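PDB 4AK9: cpftsy from Physcomitrella patens, which probably serves as the GTP-dependent receptor for the chloroplast signal recognition particle, helping to deliver proteins to the thylakoid membrane. Local coordinates for residues I88-A91 against L92-I96; I69-T72 against I73-D76; Q310-V313 against D314-P318. All coordinates share one frame; numbering follows the deposited sequence.

Contact 1 of 3, residues I88-A91 against L92-I96; sequences IKEA and LKKNI
I88 and L92 meet across one turn of helix 85-101 on its buried flank, where L92 N donates to I88 O at 2.8 Å. CB of L92 lies 3.4 Å from K89 O, and with CG anti to the backbone N (chi1 172°) its branches run on into the bundle core. The next three residues repeat the i to i+4 bond, K93 N to K89 O, K94 N to E90 O and N95 N to A91 O. N95 folds back over the same carbonyl, its CG 3.1 Å from A91 O, and its ND2 makes a weak hydrogen bond to I69 O.

The polar flank is looser. E90, bent at chi2 (-44°), reaches between two lysines: OE2 lies 3.8 Å from K93 CD, and OE1 no closer than 4.2 Å to K94 CE. The charged ends stay beyond salt-bridge range, with E90 OE2 and K93 NZ 4.2 Å apart, so any attraction is probably diffuse. K93 instead sends NZ to F317 O, while K89 forms a salt bridge with D34.

The helix belongs to the N domain of an SRP-type GTPase and is packed from several directions: I88, L92 and N95 against helix 63-78, I88, K89 and L92 against helix 32-37, and K93 and I96 against V313 of helix 309-316.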
loop_
_atom_site.group_PDB
_atom_site.type_symbol
_atom_site.label_atom_id
_atom_site.label_comp_id
_atom_site.label_asym_id
_atom_site.label_seq_id
_atom_site.Cartn_x
_atom_site.Cartn_y
_atom_site.Cartn_z
ATOM N N ILE A 88 -7.641 -11.368 22.597
ATOM C CA ILE A 88 -7.872 -10.712 21.311
ATOM C C ILE A 88 -6.651 -10.927 20.411
ATOM O O ILE A 88 -6.792 -11.213 19.212
ATOM C CB ILE A 88 -8.156 -9.220 21.516
ATOM C CG1 ILE A 88 -9.565 -9.051 22.095
ATOM C CG2 ILE A 88 -8.043 -8.441 20.194
ATOM C CD1 ILE A 88 -9.825 -7.641 22.595
ATOM N N LYS A 89 -5.471 -10.825 21.017
ATOM C CA LYS A 89 -4.200 -11.073 20.345
ATOM C C LYS A 89 -4.147 -12.489 19.807
ATOM O O LYS A 89 -3.757 -12.705 18.662
ATOM C CB LYS A 89 -3.040 -10.845 21.314
ATOM C CG LYS A 89 -1.650 -11.164 20.736
ATOM C CD LYS A 89 -1.385 -10.366 19.468
ATOM C CE LYS A 89 0.014 -9.771 19.445
ATOM N NZ LYS A 89 1.071 -10.750 19.795
ATOM N N GLU A 90 -4.538 -13.459 20.622
ATOM C CA GLU A 90 -4.605 -14.830 20.132
ATOM C C GLU A 90 -5.590 -14.983 18.998
ATOM O O GLU A 90 -5.302 -15.708 18.058
ATOM C CB GLU A 90 -4.911 -15.834 21.258
ATOM C CG GLU A 90 -3.651 -16.329 21.967
ATOM C CD GLU A 90 -2.508 -16.683 20.995
ATOM O OE1 GLU A 90 -2.704 -17.557 20.111
ATOM O OE2 GLU A 90 -1.411 -16.081 21.127
ATOM N N ALA A 91 -6.747 -14.309 19.066
ATOM C CA ALA A 91 -7.747 -14.472 18.013
ATOM C C ALA A 91 -7.239 -13.843 16.717
ATOM O O ALA A 91 -7.501 -14.354 15.616
ATOM C CB ALA A 91 -9.071 -13.852 18.418
ATOM N N LEU A 92 -6.528 -12.730 16.860
ATOM C CA LEU A 92 -5.920 -12.066 15.707
ATOM C C LEU A 92 -4.995 -13.031 14.943
ATOM O O LEU A 92 -5.088 -13.157 13.730
ATOM C CB LEU A 92 -5.154 -10.828 16.161
ATOM C CG LEU A 92 -4.284 -10.110 15.109
ATOM C CD1 LEU A 92 -5.158 -9.523 13.984
ATOM C CD2 LEU A 92 -3.473 -9.020 15.762
ATOM N N LYS A 93 -4.115 -13.713 15.665
ATOM C CA LYS A 93 -3.203 -14.670 15.041
ATOM C C LYS A 93 -3.958 -15.806 14.383
ATOM O O LYS A 93 -3.622 -16.195 13.264
ATOM C CB LYS A 93 -2.181 -15.219 16.053
ATOM C CG LYS A 93 -1.269 -14.147 16.629
ATOM C CD LYS A 93 -0.311 -14.706 17.704
ATOM C CE LYS A 93 0.504 -15.871 17.152
ATOM N NZ LYS A 93 1.559 -16.330 18.105
ATOM N N LYS A 94 -4.959 -16.363 15.071
ATOM C CA LYS A 94 -5.716 -17.485 14.502
ATOM C C LYS A 94 -6.500 -17.108 13.264
ATOM O O LYS A 94 -6.588 -17.893 12.334
ATOM C CB LYS A 94 -6.657 -18.117 15.535
ATOM C CG LYS A 94 -5.900 -18.801 16.635
ATOM C CD LYS A 94 -6.806 -19.295 17.761
ATOM C CE LYS A 94 -5.963 -19.904 18.883
ATOM N NZ LYS A 94 -6.675 -19.893 20.195
ATOM N N ASN A 95 -7.075 -15.910 13.255
ATOM C CA ASN A 95 -7.845 -15.452 12.120
ATOM C C ASN A 95 -6.939 -15.264 10.910
ATOM O O ASN A 95 -7.340 -15.566 9.787
ATOM C CB ASN A 95 -8.570 -14.141 12.406
ATOM C CG ASN A 95 -9.684 -14.303 13.424
ATOM O OD1 ASN A 95 -10.122 -15.421 13.713
ATOM N ND2 ASN A 95 -10.152 -13.181 13.974
ATOM N N ILE A 96 -5.712 -14.809 11.146
ATOM C CA ILE A 96 -4.770 -14.653 10.041
ATOM C C ILE A 96 -4.371 -16.020 9.517
ATOM O O ILE A 96 -4.328 -16.248 8.313
ATOM C CB ILE A 96 -3.533 -13.805 10.432
ATOM C CG1 ILE A 96 -3.988 -12.377 10.703
ATOM C CG2 ILE A 96 -2.491 -13.832 9.298
ATOM C CD1 ILE A 96 -2.961 -11.511 11.426
#

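Contact 2 of 3, residues I69-T72 against I73-D76; sequences IVDT and IRKD
Helix 63-78 of the N-domain helical bundle carries this contact, two successive turns in which V70 and R74 touch on one side and D71 and K75 on another. The R74 chain, extended from CG to NE, runs back along the helix past V70. Its NH2 comes to 3.4 Å from V70 CG1 and its NE to 3.5 Å from the same methyl, an oblique approach of the guanidinium. CG1 of V70 is anti to the backbone N (chi1 175°), which turns it toward the arginine head. That head is held by three carboxylates of helix 45-58: NH2 forms salt bridges with D50 and E53, NH1 with E46. Several acids sharing one guanidinium should hold its rotation and probably stabilise its positive charge.

D71 crosses R74 at about a right angle, with the carboxylate and guanidinium planes 56° apart; OD1 meets the aliphatic CD at 3.8 Å rather than the charged nitrogens. Its other oxygen serves K75: OD2 lies 4.0 Å from K75 NZ, a long salt bridge, and K75 CE is slightly nearer than the charge. The lysine bends at chi2 on its way to the carboxylate.

T72 and D76 run alongside each other in the same direction. D76 N donates to T72 O at 3.0 Å, while OD1 of D76 pairs with R81 and T72 OG1 bonds back to K68 O. On the buried flank I73 CG1 rests against I69 O.

Such i to i+4 pairing, with I69 and I73 turned to helix 85-101, V70 to helix 45-58, and charged groups along the more exposed side, is characteristic of an amphipathic helix in the SRP-GTPase N-domain bundle.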
loop_
_atom_site.group_PDB
_atom_site.type_symbol
_atom_site.label_atom_id
_atom_site.label_comp_id
_atom_site.label_asym_id
_atom_site.label_seq_id
_atom_site.Cartn_x
_atom_site.Cartn_y
_atom_site.Cartn_z
ATOM N N ILE A 69 -10.587 -9.521 9.081
ATOM C CA ILE A 69 -9.857 -9.976 10.267
ATOM C C ILE A 69 -10.409 -9.368 11.544
ATOM O O ILE A 69 -10.684 -10.078 12.511
ATOM C CB ILE A 69 -8.357 -9.631 10.167
ATOM C CG1 ILE A 69 -7.723 -10.502 9.090
ATOM C CG2 ILE A 69 -7.665 -9.862 11.504
ATOM C CD1 ILE A 69 -6.318 -10.068 8.666
ATOM N N VAL A 70 -10.572 -8.051 11.553
ATOM C CA VAL A 70 -11.002 -7.369 12.761
ATOM C C VAL A 70 -12.500 -7.586 13.039
ATOM O O VAL A 70 -12.905 -7.716 14.204
ATOM C CB VAL A 70 -10.581 -5.885 12.713
ATOM C CG1 VAL A 70 -11.109 -5.097 13.911
ATOM C CG2 VAL A 70 -9.030 -5.799 12.655
ATOM N N ASP A 71 -13.302 -7.698 11.984
ATOM C CA ASP A 71 -14.755 -7.855 12.136
ATOM C C ASP A 71 -15.090 -9.134 12.890
ATOM O O ASP A 71 -15.954 -9.133 13.757
ATOM C CB ASP A 71 -15.456 -7.820 10.783
ATOM C CG ASP A 71 -16.864 -7.222 10.864
ATOM O OD1 ASP A 71 -17.148 -6.426 11.793
ATOM O OD2 ASP A 71 -17.691 -7.555 9.989
ATOM N N THR A 72 -14.368 -10.214 12.600
ATOM C CA THR A 72 -14.520 -11.467 13.352
ATOM C C THR A 72 -14.230 -11.282 14.861
ATOM O O THR A 72 -14.927 -11.847 15.728
ATOM C CB THR A 72 -13.577 -12.543 12.759
ATOM O OG1 THR A 72 -13.865 -12.699 11.361
ATOM C CG2 THR A 72 -13.773 -13.862 13.454
ATOM N N ILE A 73 -13.208 -10.495 15.175
ATOM C CA ILE A 73 -12.859 -10.184 16.552
ATOM C C ILE A 73 -13.962 -9.373 17.224
ATOM O O ILE A 73 -14.318 -9.641 18.385
ATOM C CB ILE A 73 -11.533 -9.405 16.623
ATOM C CG1 ILE A 73 -10.375 -10.282 16.121
ATOM C CG2 ILE A 73 -11.244 -8.863 18.040
ATOM C CD1 ILE A 73 -9.083 -9.507 15.960
ATOM N N ARG A 74 -14.492 -8.377 16.504
ATOM C CA ARG A 74 -15.603 -7.561 17.004
ATOM C C ARG A 74 -16.803 -8.438 17.395
ATOM O O ARG A 74 -17.399 -8.209 18.460
ATOM C CB ARG A 74 -16.055 -6.486 15.983
ATOM C CG ARG A 74 -14.960 -5.490 15.550
ATOM C CD ARG A 74 -15.460 -4.439 14.510
ATOM N NE ARG A 74 -14.330 -3.761 13.864
ATOM C CZ ARG A 74 -13.763 -2.626 14.290
ATOM N NH1 ARG A 74 -14.246 -2.002 15.362
ATOM N NH2 ARG A 74 -12.714 -2.106 13.634
ATOM N N LYS A 75 -17.170 -9.404 16.539
ATOM C CA LYS A 75 -18.314 -10.302 16.820
ATOM C C LYS A 75 -18.037 -11.175 18.039
ATOM O O LYS A 75 -18.916 -11.370 18.886
ATOM C CB LYS A 75 -18.645 -11.237 15.651
ATOM C CG LYS A 75 -18.547 -10.631 14.267
ATOM C CD LYS A 75 -19.779 -9.855 13.865
ATOM C CE LYS A 75 -19.670 -9.475 12.393
ATOM N NZ LYS A 75 -20.941 -8.896 11.850
ATOM N N ASP A 76 -16.828 -11.731 18.107
ATOM C CA ASP A 76 -16.448 -12.593 19.231
ATOM C C ASP A 76 -16.449 -11.819 20.555
ATOM O O ASP A 76 -16.768 -12.376 21.627
ATOM C CB ASP A 76 -15.078 -13.252 18.984
ATOM C CG ASP A 76 -15.113 -14.293 17.857
ATOM O OD1 ASP A 76 -16.213 -14.602 17.344
ATOM O OD2 ASP A 76 -14.039 -14.816 17.485
#

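Contact 3 of 3, residues Q310-V313 against D314-P318; sequences QSFV and DALFP
One face of the F312 ring is covered by L316: CG lies 4.2 Å from the ring centroid, 17° off the normal, a CH-pi contact displaced toward the rim. CD1 of the leucine touches that rim, 3.5 Å from CZ of F312. The first torsion of F312 swings the ring so that CE2 and CZ reach L316, one turn on. F23 meets this ring edge-to-face, and F307 packs on it with its plane inclined.

A pair of flat polar groups follows, the amide of Q310 and the carboxylate of D314, their planes 40° apart. NE2 of Q310 donates to D314 OD1 at 3.2 Å. The acceptor lies close to the amide plane but is met from above the carboxylate, and the N-H to oxygen angle of 140° shows a bent bond. The glutamine bends at chi2 to bring its amide over D314. OD1 also has K93 NZ as a long, weak ion-pair partner, so it would probably be polarised from two directions.

The helix ends within this contact. D314 N bonds to Q310 O, and A315 N to S311 O, with a second, weak bond to F312 O. The last i to i+4 bond, F317 N to V313 O at 2.8 Å, is made by the first residue to leave helical angles. The F317 ring approaches that carbonyl obliquely, CD2 3.9 Å from V313 O.

This C-terminal helix of the GTPase domain lies against the N domain: Q310, F312, V313 and F317 contact helix 85-101, L316 and F317 helix 24-30, and S311 helix 16-22, while F312 also touches V281 and V282 of helix 280-288.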
loop_
_atom_site.group_PDB
_atom_site.type_symbol
_atom_site.label_atom_id
_atom_site.label_comp_id
_atom_site.label_asym_id
_atom_site.label_seq_id
_atom_site.Cartn_x
_atom_site.Cartn_y
_atom_site.Cartn_z
ATOM N N GLN A 310 1.571 -21.166 9.445
ATOM C CA GLN A 310 1.892 -21.035 10.868
ATOM C C GLN A 310 3.248 -20.350 11.132
ATOM O O GLN A 310 3.349 -19.479 11.998
ATOM C CB GLN A 310 1.787 -22.382 11.584
ATOM C CG GLN A 310 1.725 -22.238 13.102
ATOM C CD GLN A 310 0.584 -21.350 13.569
ATOM O OE1 GLN A 310 -0.596 -21.667 13.372
ATOM N NE2 GLN A 310 0.932 -20.215 14.197
ATOM N N SER A 311 4.281 -20.733 10.391
ATOM C CA SER A 311 5.600 -20.112 10.564
ATOM C C SER A 311 5.556 -18.628 10.268
ATOM O O SER A 311 6.211 -17.824 10.940
ATOM C CB SER A 311 6.605 -20.745 9.605
ATOM O OG SER A 311 6.570 -22.159 9.754
ATOM N N PHE A 312 4.793 -18.265 9.246
ATOM C CA PHE A 312 4.669 -16.864 8.876
ATOM C C PHE A 312 4.005 -16.081 9.999
ATOM O O PHE A 312 4.475 -14.997 10.387
ATOM C CB PHE A 312 3.865 -16.753 7.574
ATOM C CG PHE A 312 3.518 -15.351 7.182
ATOM C CD1 PHE A 312 4.471 -14.511 6.619
ATOM C CD2 PHE A 312 2.220 -14.863 7.376
ATOM C CE1 PHE A 312 4.124 -13.190 6.255
ATOM C CE2 PHE A 312 1.871 -13.537 7.007
ATOM C CZ PHE A 312 2.840 -12.719 6.438
ATOM N N VAL A 313 2.918 -16.627 10.547
ATOM C CA VAL A 313 2.194 -15.911 11.581
ATOM C C VAL A 313 3.100 -15.755 12.811
ATOM O O VAL A 313 3.170 -14.674 13.428
ATOM C CB VAL A 313 0.855 -16.613 11.957
ATOM C CG1 VAL A 313 0.209 -15.923 13.169
ATOM C CG2 VAL A 313 -0.109 -16.586 10.753
ATOM N N ASP A 314 3.826 -16.815 13.143
ATOM C CA ASP A 314 4.794 -16.740 14.251
ATOM C C ASP A 314 5.952 -15.745 14.024
ATOM O O ASP A 314 6.504 -15.191 14.975
ATOM C CB ASP A 314 5.351 -18.123 14.556
ATOM C CG ASP A 314 4.296 -19.063 15.135
ATOM O OD1 ASP A 314 3.295 -18.580 15.715
ATOM O OD2 ASP A 314 4.487 -20.292 15.002
ATOM N N ALA A 315 6.314 -15.521 12.766
ATOM C CA ALA A 315 7.327 -14.530 12.436
ATOM C C ALA A 315 6.819 -13.092 12.585
ATOM O O ALA A 315 7.576 -12.199 12.965
ATOM C CB ALA A 315 7.878 -14.773 11.033
ATOM N N LEU A 316 5.549 -12.863 12.284
ATOM C CA LEU A 316 4.947 -11.542 12.458
ATOM C C LEU A 316 4.622 -11.258 13.911
ATOM O O LEU A 316 4.751 -10.124 14.371
ATOM C CB LEU A 316 3.641 -11.464 11.691
ATOM C CG LEU A 316 3.751 -11.609 10.178
ATOM C CD1 LEU A 316 2.456 -11.117 9.549
ATOM C CD2 LEU A 316 4.915 -10.831 9.698
ATOM N N PHE A 317 4.196 -12.303 14.620
ATOM C CA PHE A 317 3.698 -12.159 15.990
ATOM C C PHE A 317 4.314 -13.218 16.893
ATOM O O PHE A 317 3.633 -14.152 17.305
ATOM C CB PHE A 317 2.178 -12.337 16.030
ATOM C CG PHE A 317 1.414 -11.311 15.262
ATOM C CD1 PHE A 317 1.285 -10.014 15.743
ATOM C CD2 PHE A 317 0.783 -11.652 14.062
ATOM C CE1 PHE A 317 0.551 -9.061 15.025
ATOM C CE2 PHE A 317 0.046 -10.704 13.339
ATOM C CZ PHE A 317 -0.076 -9.421 13.824
ATOM N N PRO A 318 5.607 -13.086 17.209
ATOM C CA PRO A 318 6.233 -14.108 18.059
ATOM C C PRO A 318 5.696 -14.063 19.498
ATOM O O PRO A 318 5.122 -13.053 19.942
ATOM C CB PRO A 318 7.711 -13.725 18.034
ATOM C CG PRO A 318 7.716 -12.260 17.762
ATOM C CD PRO A 318 6.532 -11.995 16.870
ATOM O OXT PRO A 318 5.820 -15.048 20.238
#

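Read from the N terminus, the three contacts come in series, and each is local: a pair of turns within one helix, closing no long loop, neither nested nor crossed. Contact 2 (69-76) and contact 1 (88-96) sit on consecutive helices of the N-domain bundle, their centres about 10 Å apart, with L92 CD1 packed 3.5 Å from I69 CG2. Contact 3 (310-318) follows only after the whole GTPase core and returns to the bundle, where I96 CD1 and F317 CE2 are 3.7 Å apart. Helix 85-101 is thus the middle layer, tying helix 63-78 to the chain's C terminus. Contacts 2 and 3 do not touch; their nearest atoms are about 8 Å apart.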